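Local structure of putative beta-glucosidase (Bifidobacterium adolescentis, 5WAB) at residues R529-T533 with Y534-V538; G649-S652 with R653-A656; P506-I509 with N510-G513; D539-F542 with G543-L546. The protein hydrolyses beta-glucosidic linkages as a glycoside hydrolase family 3 enzyme, and probably also removes terminal arabinopyranosyl units from ginsenosides. All coordinates share one frame; numbering follows the deposited sequence.

From the N terminus, contact 3 comes first, a helix-like turn at 506-510 and the chain leaving it, in the loop between strands 498-499 and 517-519. Contact 1 closes the chain back on helix 528-531 at its C-terminal side, and Tyr530 there packs on Pro506 of contact 3. Contact 4 follows directly in sequence, a tight turn on the way to strand 551-560. About a hundred residues later, contact 2 turns the chain between strands 642-648 and 654-663. All four are in series; none nests in or crosses another. Contact 2 touches both contact 1 and contact 4, so the tip of a fibronectin type III-like hairpin is tied to the end of the family 3 C-terminal domain.

Contact 1 of 4, residues R529-T533 with Y534-V538; sequences RYYDT and YDKAV
Two backbone amides grip the carbonyl oxygen of Tyr530: Thr533 N, and across the contact Tyr534 N, which lies 3.1 Å from Tyr530 O. One residue on, Tyr531 O takes a very straight bond (179°) from Lys536 N at 3.2 Å, and the chain is pulled round into a compact turn after helix 528-531. The Tyr530 and Tyr534 rings are near parallel but slid apart until they barely overlap, centroids 5.0 Å apart, and they meet through Tyr530 CD1 and Tyr534 CD1 at 3.5 Å. Tyr530 holds its CG anti to the backbone N (chi1 170°), and the bent Lys536 chain passes slantwise across its ring, Lys536 CG near Tyr530 CE2 and Lys536 CE 3.5 Å from Tyr530 OH. With an alanine in place of Tyr530, the Tyr534 ring would probably lose its aromatic partner and the Lys536 methylenes be freer to move. Tyr531 is held differently. Val538 CG1 sits over one face, a CH-pi contact 3.8 Å from the Tyr531 ring centroid, while Lys536 CB lies at the ring's edge. Backbone bonds and carbon surfaces thus do the holding within the turn, and the Asp532 carboxylate is engaged outside it, by His600 and Arg653.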
loop_
_atom_site.group_PDB
_atom_site.type_symbol
_atom_site.label_atom_id
_atom_site.label_comp_id
_atom_site.label_asym_id
_atom_site.label_seq_id
_atom_site.Cartn_x
_atom_site.Cartn_y
_atom_site.Cartn_z
ATOM N N ARG A 529 -2.853 8.299 -13.473
ATOM C CA ARG A 529 -2.188 9.501 -13.958
ATOM C C ARG A 529 -2.066 9.488 -15.474
ATOM O O ARG A 529 -2.147 10.542 -16.112
ATOM C CB ARG A 529 -0.809 9.626 -13.314
ATOM C CG ARG A 529 -0.846 10.095 -11.888
ATOM C CD ARG A 529 0.522 9.973 -11.222
ATOM N NE ARG A 529 0.602 10.784 -10.014
ATOM C CZ ARG A 529 0.090 10.430 -8.840
ATOM N NH1 ARG A 529 -0.545 9.274 -8.704
ATOM N NH2 ARG A 529 0.210 11.237 -7.798
ATOM N N TYR A 530 -1.884 8.308 -16.066
ATOM C CA TYR A 530 -1.864 8.198 -17.519
ATOM C C TYR A 530 -3.280 8.112 -18.083
ATOM O O TYR A 530 -3.605 8.778 -19.073
ATOM C CB TYR A 530 -1.051 6.974 -17.946
ATOM C CG TYR A 530 -1.187 6.659 -19.414
ATOM C CD1 TYR A 530 -0.449 7.353 -20.361
ATOM C CD2 TYR A 530 -2.080 5.692 -19.861
ATOM C CE1 TYR A 530 -0.576 7.080 -21.708
ATOM C CE2 TYR A 530 -2.220 5.419 -21.211
ATOM C CZ TYR A 530 -1.465 6.114 -22.125
ATOM O OH TYR A 530 -1.594 5.843 -23.465
ATOM N N TYR A 531 -4.129 7.275 -17.475
ATOM C CA TYR A 531 -5.461 7.035 -18.020
ATOM C C TYR A 531 -6.281 8.317 -18.064
ATOM O O TYR A 531 -6.932 8.614 -19.072
ATOM C CB TYR A 531 -6.184 5.978 -17.184
ATOM C CG TYR A 531 -5.595 4.584 -17.268
ATOM C CD1 TYR A 531 -5.409 3.944 -18.492
ATOM C CD2 TYR A 531 -5.197 3.918 -16.115
ATOM C CE1 TYR A 531 -4.862 2.668 -18.555
ATOM C CE2 TYR A 531 -4.649 2.656 -16.168
ATOM C CZ TYR A 531 -4.484 2.034 -17.383
ATOM O OH TYR A 531 -3.933 0.775 -17.403
ATOM N N ASP A 532 -6.247 9.102 -16.988
ATOM C CA ASP A 532 -7.070 10.301 -16.914
ATOM C C ASP A 532 -6.521 11.439 -17.764
ATOM O O ASP A 532 -7.253 12.388 -18.054
ATOM C CB ASP A 532 -7.214 10.744 -15.456
ATOM C CG ASP A 532 -7.860 9.671 -14.579
ATOM O OD1 ASP A 532 -8.316 8.634 -15.116
ATOM O OD2 ASP A 532 -7.903 9.862 -13.347
ATOM N N THR A 533 -5.258 11.370 -18.164
ATOM C CA THR A 533 -4.661 12.420 -18.976
ATOM C C THR A 533 -4.879 12.208 -20.466
ATOM O O THR A 533 -5.047 13.186 -21.207
ATOM C CB THR A 533 -3.164 12.508 -18.682
ATOM O OG1 THR A 533 -2.977 12.643 -17.269
ATOM C CG2 THR A 533 -2.536 13.695 -19.402
ATOM N N TYR A 534 -4.889 10.953 -20.924
ATOM C CA TYR A 534 -5.011 10.641 -22.342
ATOM C C TYR A 534 -6.373 10.048 -22.691
ATOM O O TYR A 534 -6.518 9.419 -23.743
ATOM C CB TYR A 534 -3.880 9.704 -22.761
ATOM C CG TYR A 534 -2.536 10.375 -22.660
ATOM C CD1 TYR A 534 -1.835 10.378 -21.465
ATOM C CD2 TYR A 534 -1.987 11.046 -23.745
ATOM C CE1 TYR A 534 -0.615 11.012 -21.355
ATOM C CE2 TYR A 534 -0.764 11.680 -23.645
ATOM C CZ TYR A 534 -0.084 11.662 -22.447
ATOM O OH TYR A 534 1.135 12.290 -22.336
ATOM N N ASP A 535 -7.372 10.255 -21.830
ATOM C CA ASP A 535 -8.770 9.930 -22.120
ATOM C C ASP A 535 -8.934 8.460 -22.515
ATOM O O ASP A 535 -9.521 8.129 -23.548
ATOM C CB ASP A 535 -9.330 10.852 -23.204
ATOM C CG ASP A 535 -10.836 10.818 -23.260
ATOM O OD1 ASP A 535 -11.438 10.453 -22.226
ATOM O OD2 ASP A 535 -11.414 11.129 -24.327
ATOM N N LYS A 536 -8.396 7.576 -21.686
ATOM C CA LYS A 536 -8.438 6.144 -21.937
ATOM C C LYS A 536 -9.515 5.502 -21.076
ATOM O O LYS A 536 -9.686 5.859 -19.907
ATOM C CB LYS A 536 -7.083 5.502 -21.633
ATOM C CG LYS A 536 -5.910 6.097 -22.398
ATOM C CD LYS A 536 -6.038 5.887 -23.896
ATOM C CE LYS A 536 -4.835 6.456 -24.649
ATOM N NZ LYS A 536 -4.994 6.330 -26.132
ATOM N N ALA A 537 -10.242 4.557 -21.659
ATOM C CA ALA A 537 -11.230 3.818 -20.891
ATOM C C ALA A 537 -10.551 2.856 -19.925
ATOM O O ALA A 537 -9.472 2.321 -20.193
ATOM C CB ALA A 537 -12.169 3.047 -21.816
ATOM N N VAL A 538 -11.187 2.667 -18.772
ATOM C CA VAL A 538 -10.789 1.668 -17.795
ATOM C C VAL A 538 -12.041 0.917 -17.375
ATOM O O VAL A 538 -13.168 1.364 -17.601
ATOM C CB VAL A 538 -10.090 2.283 -16.566
ATOM C CG1 VAL A 538 -8.769 2.914 -16.969
ATOM C CG2 VAL A 538 -11.003 3.313 -15.912
#

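Contact 2 of 4, residues G649-S652 with R653-A656; sequences GTSS and RDIA
Asp654 folds back against Ser651 and Thr650. Its CB lies 3.4 Å from Ser651 CB and 3.8 Å from Thr650 OG1; CG, turned anti to the carbonyl carbon (chi1 -76°), keeps next to Ser651 CB; and the tip, Asp654 OD2, reaches to 3.2 Å from that same Ser651 CB. Behind it the backbone makes a type I beta turn from Ser651 to Asp654, with Asp654 N bonded to Ser651 O, and Thr650 N giving a second bond to Asp654 O at 3.0 Å. This is the connection between strands 642-648 and 654-663, neighbours in the four-stranded antiparallel sheet of the fibronectin type III-like domain. Inside the turn, Ser651 OG accepts an almost straight bond (175°) from Arg653 N at 3.3 Å, a position it gains by standing anti to its own backbone N. Gly649 lies against the returning strand, its CA 3.2 Å from Asp654 O in a CA-H...O contact. On the far end, Ser652 OG bonds to Phe542 O and accepts a bond from a water, 2.8 Å between water 1 and Ser652 OG; the same water is weakly held by Arg653 NE. The extended arginine then carries its guanidinium on to Lys536 O and the Asp532 carboxylate.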
loop_
_atom_site.group_PDB
_atom_site.type_symbol
_atom_site.label_atom_id
_atom_site.label_comp_id
_atom_site.label_asym_id
_atom_site.label_seq_id
_atom_site.Cartn_x
_atom_site.Cartn_y
_atom_site.Cartn_z
ATOM N N GLY A 649 -14.971 15.014 -5.118
ATOM C CA GLY A 649 -15.841 13.946 -5.553
ATOM C C GLY A 649 -15.670 12.698 -4.723
ATOM O O GLY A 649 -15.113 12.727 -3.624
ATOM N N THR A 650 -16.182 11.592 -5.261
ATOM C CA THR A 650 -16.114 10.303 -4.587
ATOM C C THR A 650 -15.339 9.278 -5.403
ATOM O O THR A 650 -15.341 8.089 -5.058
ATOM C CB THR A 650 -17.524 9.797 -4.280
ATOM O OG1 THR A 650 -18.290 9.761 -5.485
ATOM C CG2 THR A 650 -18.200 10.738 -3.298
ATOM N N SER A 651 -14.653 9.721 -6.452
ATOM C CA SER A 651 -13.925 8.881 -7.392
ATOM C C SER A 651 -13.104 9.795 -8.289
ATOM O O SER A 651 -13.439 10.967 -8.470
ATOM C CB SER A 651 -14.882 8.015 -8.216
ATOM O OG SER A 651 -14.216 7.316 -9.247
ATOM N N SER A 652 -12.052 9.229 -8.889
ATOM C CA SER A 652 -11.264 9.973 -9.867
ATOM C C SER A 652 -12.057 10.303 -11.125
ATOM O O SER A 652 -11.630 11.163 -11.902
ATOM C CB SER A 652 -10.004 9.187 -10.236
ATOM O OG SER A 652 -10.340 7.952 -10.844
ATOM N N ARG A 653 -13.193 9.639 -11.344
ATOM C CA ARG A 653 -14.076 9.932 -12.468
ATOM C C ARG A 653 -15.509 10.158 -11.990
ATOM O O ARG A 653 -16.464 9.939 -12.739
ATOM C CB ARG A 653 -14.013 8.814 -13.510
ATOM C CG ARG A 653 -12.602 8.569 -14.034
ATOM C CD ARG A 653 -12.585 7.638 -15.216
ATOM N NE ARG A 653 -11.228 7.435 -15.709
ATOM C CZ ARG A 653 -10.932 6.890 -16.885
ATOM N NH1 ARG A 653 -11.897 6.494 -17.704
ATOM N NH2 ARG A 653 -9.666 6.750 -17.249
ATOM N N ASP A 654 -15.669 10.584 -10.728
ATOM C CA ASP A 654 -16.953 10.969 -10.130
ATOM C C ASP A 654 -16.701 12.265 -9.366
ATOM O O ASP A 654 -16.585 12.271 -8.141
ATOM C CB ASP A 654 -17.518 9.890 -9.205
ATOM C CG ASP A 654 -18.125 8.728 -9.957
ATOM O OD1 ASP A 654 -19.202 8.919 -10.561
ATOM O OD2 ASP A 654 -17.532 7.627 -9.946
ATOM N N ILE A 655 -16.625 13.367 -10.095
ATOM C CA ILE A 655 -16.371 14.670 -9.497
ATOM C C ILE A 655 -17.707 15.352 -9.254
ATOM O O ILE A 655 -18.541 15.456 -10.162
ATOM C CB ILE A 655 -15.466 15.525 -10.396
ATOM C CG1 ILE A 655 -14.146 14.795 -10.667
ATOM C CG2 ILE A 655 -15.231 16.888 -9.762
ATOM C CD1 ILE A 655 -13.408 14.381 -9.410
ATOM N N ALA A 656 -17.924 15.797 -8.019
ATOM C CA ALA A 656 -19.183 16.435 -7.671
ATOM C C ALA A 656 -19.145 17.935 -7.905
ATOM O O ALA A 656 -20.138 18.516 -8.350
ATOM C CB ALA A 656 -19.540 16.140 -6.211
HETATM O O HOH W 1 -9.102 6.862 -13.124
#

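Contact 3 of 4, residues P506-I509 with N510-G513; sequences PSMI and NWPG
Met508 and Trp511 set the geometry here, their side chains crossing obliquely with the sulfur near the five-membered ring of the indole. Met508 SD is 4.0 Å from Trp511 CD1 and sits 48° off the normal of the five-membered ring, so the approach is slanted. The methionine gets there by a bend: CG is anti to the backbone N (chi1 -166°), and the chain then turns at chi2, swinging SD back towards the indole. Trp511 sets out towards the preceding turn, with CB only 3.3 Å from Ser507 O, but its ring system leads away to pack on Arg114, Asn115 and Gln160. Ile509 and Asn510 behave quite differently. They lie alongside one another and point the same way, Ile509 CG2 3.5 Å from Asn510 ND2. An alanine in place of Asn510 would take the carboxamide away, and Ile509 CG2 would probably be left without the group lying beside it. The backbone closes with a weak, bent bond from Asn510 N to Ser507 O, 2.8 Å long, while Ser507 OG is bonded to Asp505 and Asn115. Past Trp511 the peptide to Pro512 is cis, and Pro512 carries on along the same neighbouring loops, its O bonded to Gln160. What results is a Met-aromatic contact across one helical-looking turn, in a loop of the family 3 C-terminal domain that leans on loops of the N-terminal, TIM-barrel-type domain.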
loop_
_atom_site.group_PDB
_atom_site.type_symbol
_atom_site.label_atom_id
_atom_site.label_comp_id
_atom_site.label_asym_id
_atom_site.label_seq_id
_atom_site.Cartn_x
_atom_site.Cartn_y
_atom_site.Cartn_z
ATOM N N PRO A 506 0.732 2.081 -19.423
ATOM C CA PRO A 506 1.877 2.677 -20.125
ATOM C C PRO A 506 3.213 2.074 -19.730
ATOM O O PRO A 506 4.221 2.370 -20.388
ATOM C CB PRO A 506 1.800 4.154 -19.722
ATOM C CG PRO A 506 1.126 4.133 -18.401
ATOM C CD PRO A 506 0.117 3.021 -18.472
ATOM N N SER A 507 3.252 1.239 -18.690
ATOM C CA SER A 507 4.468 0.559 -18.264
ATOM C C SER A 507 4.670 -0.790 -18.943
ATOM O O SER A 507 5.781 -1.336 -18.889
ATOM C CB SER A 507 4.440 0.331 -16.755
ATOM O OG SER A 507 3.453 -0.637 -16.426
ATOM N N MET A 508 3.632 -1.344 -19.575
ATOM C CA MET A 508 3.735 -2.699 -20.103
ATOM C C MET A 508 4.810 -2.798 -21.177
ATOM O O MET A 508 5.429 -3.853 -21.352
ATOM C CB MET A 508 2.380 -3.132 -20.658
ATOM C CG MET A 508 2.267 -4.606 -20.913
ATOM S SD MET A 508 2.698 -5.551 -19.446
ATOM C CE MET A 508 2.357 -7.207 -20.042
ATOM N N ILE A 509 5.045 -1.705 -21.897
ATOM C CA ILE A 509 6.110 -1.660 -22.890
ATOM C C ILE A 509 7.469 -1.879 -22.227
ATOM O O ILE A 509 8.352 -2.532 -22.793
ATOM C CB ILE A 509 6.015 -0.333 -23.669
ATOM C CG1 ILE A 509 6.914 -0.320 -24.897
ATOM C CG2 ILE A 509 6.286 0.870 -22.771
ATOM C CD1 ILE A 509 6.680 0.903 -25.745
ATOM N N ASN A 510 7.656 -1.352 -21.017
ATOM C CA ASN A 510 8.897 -1.546 -20.276
ATOM C C ASN A 510 8.657 -2.425 -19.055
ATOM O O ASN A 510 8.881 -1.995 -17.917
ATOM C CB ASN A 510 9.483 -0.211 -19.829
ATOM C CG ASN A 510 9.994 0.617 -20.975
ATOM O OD1 ASN A 510 10.994 0.270 -21.604
ATOM N ND2 ASN A 510 9.331 1.736 -21.239
ATOM N N TRP A 511 8.202 -3.656 -19.284
ATOM C CA TRP A 511 7.895 -4.588 -18.215
ATOM C C TRP A 511 8.103 -6.016 -18.705
ATOM O O TRP A 511 7.518 -6.391 -19.733
ATOM C CB TRP A 511 6.456 -4.398 -17.729
ATOM C CG TRP A 511 6.034 -5.365 -16.680
ATOM C CD1 TRP A 511 5.543 -6.621 -16.880
ATOM C CD2 TRP A 511 6.047 -5.159 -15.261
ATOM N NE1 TRP A 511 5.255 -7.214 -15.676
ATOM C CE2 TRP A 511 5.556 -6.340 -14.665
ATOM C CE3 TRP A 511 6.428 -4.093 -14.434
ATOM C CZ2 TRP A 511 5.435 -6.487 -13.283
ATOM C CZ3 TRP A 511 6.306 -4.242 -13.057
ATOM C CH2 TRP A 511 5.811 -5.430 -12.498
ATOM N N PRO A 512 8.918 -6.831 -18.011
ATOM C CA PRO A 512 9.666 -6.517 -16.788
ATOM C C PRO A 512 11.099 -6.065 -17.033
ATOM O O PRO A 512 11.912 -6.091 -16.104
ATOM C CB PRO A 512 9.672 -7.851 -16.053
ATOM C CG PRO A 512 9.783 -8.843 -17.169
ATOM C CD PRO A 512 9.011 -8.266 -18.338
ATOM N N GLY A 513 11.411 -5.671 -18.258
ATOM C CA GLY A 513 12.759 -5.275 -18.603
ATOM C C GLY A 513 13.546 -6.415 -19.213
ATOM O O GLY A 513 13.035 -7.511 -19.464
#

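Contact 4 of 4, residues D539-F542 with G543-L546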
loop_
_atom_site.group_PDB
_atom_site.type_symbol
_atom_site.label_atom_id
_atom_site.label_comp_id
_atom_site.label_asym_id
_atom_site.label_seq_id
_atom_site.Cartn_x
_atom_site.Cartn_y
_atom_site.Cartn_z
ATOM N N ASP A 539 -11.835 -0.246 -16.763
ATOM C CA ASP A 539 -12.976 -1.011 -16.277
ATOM C C ASP A 539 -13.567 -0.355 -15.033
ATOM O O ASP A 539 -14.761 -0.041 -14.993
ATOM C CB ASP A 539 -12.564 -2.455 -15.995
ATOM C CG ASP A 539 -13.734 -3.413 -16.042
ATOM O OD1 ASP A 539 -14.842 -2.990 -16.436
ATOM O OD2 ASP A 539 -13.546 -4.592 -15.680
ATOM N N TYR A 540 -12.738 -0.122 -14.013
ATOM C CA TYR A 540 -13.176 0.585 -12.821
ATOM C C TYR A 540 -12.070 1.550 -12.401
ATOM O O TYR A 540 -10.900 1.138 -12.275
ATOM C CB TYR A 540 -13.522 -0.394 -11.696
ATOM C CG TYR A 540 -14.633 -1.352 -12.081
ATOM C CD1 TYR A 540 -15.968 -1.019 -11.885
ATOM C CD2 TYR A 540 -14.344 -2.581 -12.670
ATOM C CE1 TYR A 540 -16.988 -1.890 -12.254
ATOM C CE2 TYR A 540 -15.353 -3.456 -13.039
ATOM C CZ TYR A 540 -16.673 -3.106 -12.830
ATOM O OH TYR A 540 -17.678 -3.976 -13.196
ATOM N N PRO A 541 -12.391 2.826 -12.201
ATOM C CA PRO A 541 -11.348 3.830 -11.977
ATOM C C PRO A 541 -10.843 3.844 -10.542
ATOM O O PRO A 541 -11.478 3.348 -9.610
ATOM C CB PRO A 541 -12.054 5.147 -12.310
ATOM C CG PRO A 541 -13.477 4.888 -11.934
ATOM C CD PRO A 541 -13.737 3.429 -12.245
ATOM N N PHE A 542 -9.664 4.436 -10.390
ATOM C CA PHE A 542 -9.077 4.654 -9.078
ATOM C C PHE A 542 -10.044 5.429 -8.188
ATOM O O PHE A 542 -10.644 6.419 -8.618
ATOM C CB PHE A 542 -7.756 5.407 -9.245
ATOM C CG PHE A 542 -7.117 5.819 -7.955
ATOM C CD1 PHE A 542 -6.332 4.931 -7.243
ATOM C CD2 PHE A 542 -7.287 7.106 -7.469
ATOM C CE1 PHE A 542 -5.738 5.313 -6.057
ATOM C CE2 PHE A 542 -6.700 7.494 -6.290
ATOM C CZ PHE A 542 -5.921 6.598 -5.581
ATOM N N GLY A 543 -10.203 4.967 -6.949
ATOM C CA GLY A 543 -11.103 5.605 -6.009
ATOM C C GLY A 543 -12.573 5.275 -6.177
ATOM O O GLY A 543 -13.411 5.936 -5.554
ATOM N N PHE A 544 -12.920 4.276 -6.987
ATOM C CA PHE A 544 -14.313 3.931 -7.225
ATOM C C PHE A 544 -14.800 2.887 -6.227
ATOM O O PHE A 544 -14.045 2.019 -5.780
ATOM C CB PHE A 544 -14.519 3.406 -8.650
ATOM C CG PHE A 544 -15.920 2.912 -8.921
ATOM C CD1 PHE A 544 -16.919 3.790 -9.303
ATOM C CD2 PHE A 544 -16.235 1.567 -8.789
ATOM C CE1 PHE A 544 -18.206 3.335 -9.546
ATOM C CE2 PHE A 544 -17.517 1.109 -9.031
ATOM C CZ PHE A 544 -18.502 1.992 -9.412
ATOM N N GLY A 545 -16.082 2.977 -5.888
ATOM C CA GLY A 545 -16.706 2.005 -5.016
ATOM C C GLY A 545 -18.169 2.300 -4.761
ATOM O O GLY A 545 -18.544 3.455 -4.541
ATOM N N LEU A 546 -19.009 1.272 -4.797
ATOM C CA LEU A 546 -20.425 1.449 -4.524
ATOM C C LEU A 546 -20.715 1.163 -3.052
ATOM O O LEU A 546 -19.886 0.627 -2.319
ATOM C CB LEU A 546 -21.258 0.542 -5.431
ATOM C CG LEU A 546 -21.201 0.777 -6.949
ATOM C CD1 LEU A 546 -22.066 -0.246 -7.682
ATOM C CD2 LEU A 546 -21.614 2.197 -7.332
#
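Pro541 and Phe544 make the tight half of this contact, a type II beta turn whose closing bond runs from Phe544 N to Pro541 O over 3.1 Å. The bond is bent (138° at the hydrogen), and the amide stands above the carbonyl plane. Phe544 CB presses against the same carbonyl, 3.2 Å from Pro541 O, and also meets the proline ring, with Pro541 CD 3.7 Å from Phe544 CB. Gly543 takes the third position of the turn with a positive phi of 79°, a backbone conformation in which glycine is favoured. Phe542, at the second position, sends its ring away from the turn: with CG anti to the backbone N, the ring stacks on Tyr528 in the interior, and it is mainly its root that touches Gly543 N, 3.4 Å from Phe542 CG.

The other half is looser, a single approach of ring edges against the bonded turn, though both sides keep some access to solvent. Tyr540 and Phe544 come together obliquely, with planes at 37° and centroids 5.9 Å apart. They meet at Tyr540 CD1 and Phe544 CE2, 3.9 Å apart, and the tyrosine ring lies on Leu319 and Leu494 as well.

Asp539 and Tyr540 form a classic beta bulge, the two residues paired opposite Ile498 of strand 498-499. From there the turn runs on with backbone bonds from Gly543 and Phe544 to Leu494 and from Leu546 to strand 317-321. Gly543 O accepts a bond from Gln585 NE2 of strand 580-590, and the turn thus lies between the C-terminal-domain sheet and the fibronectin type III-like sheet.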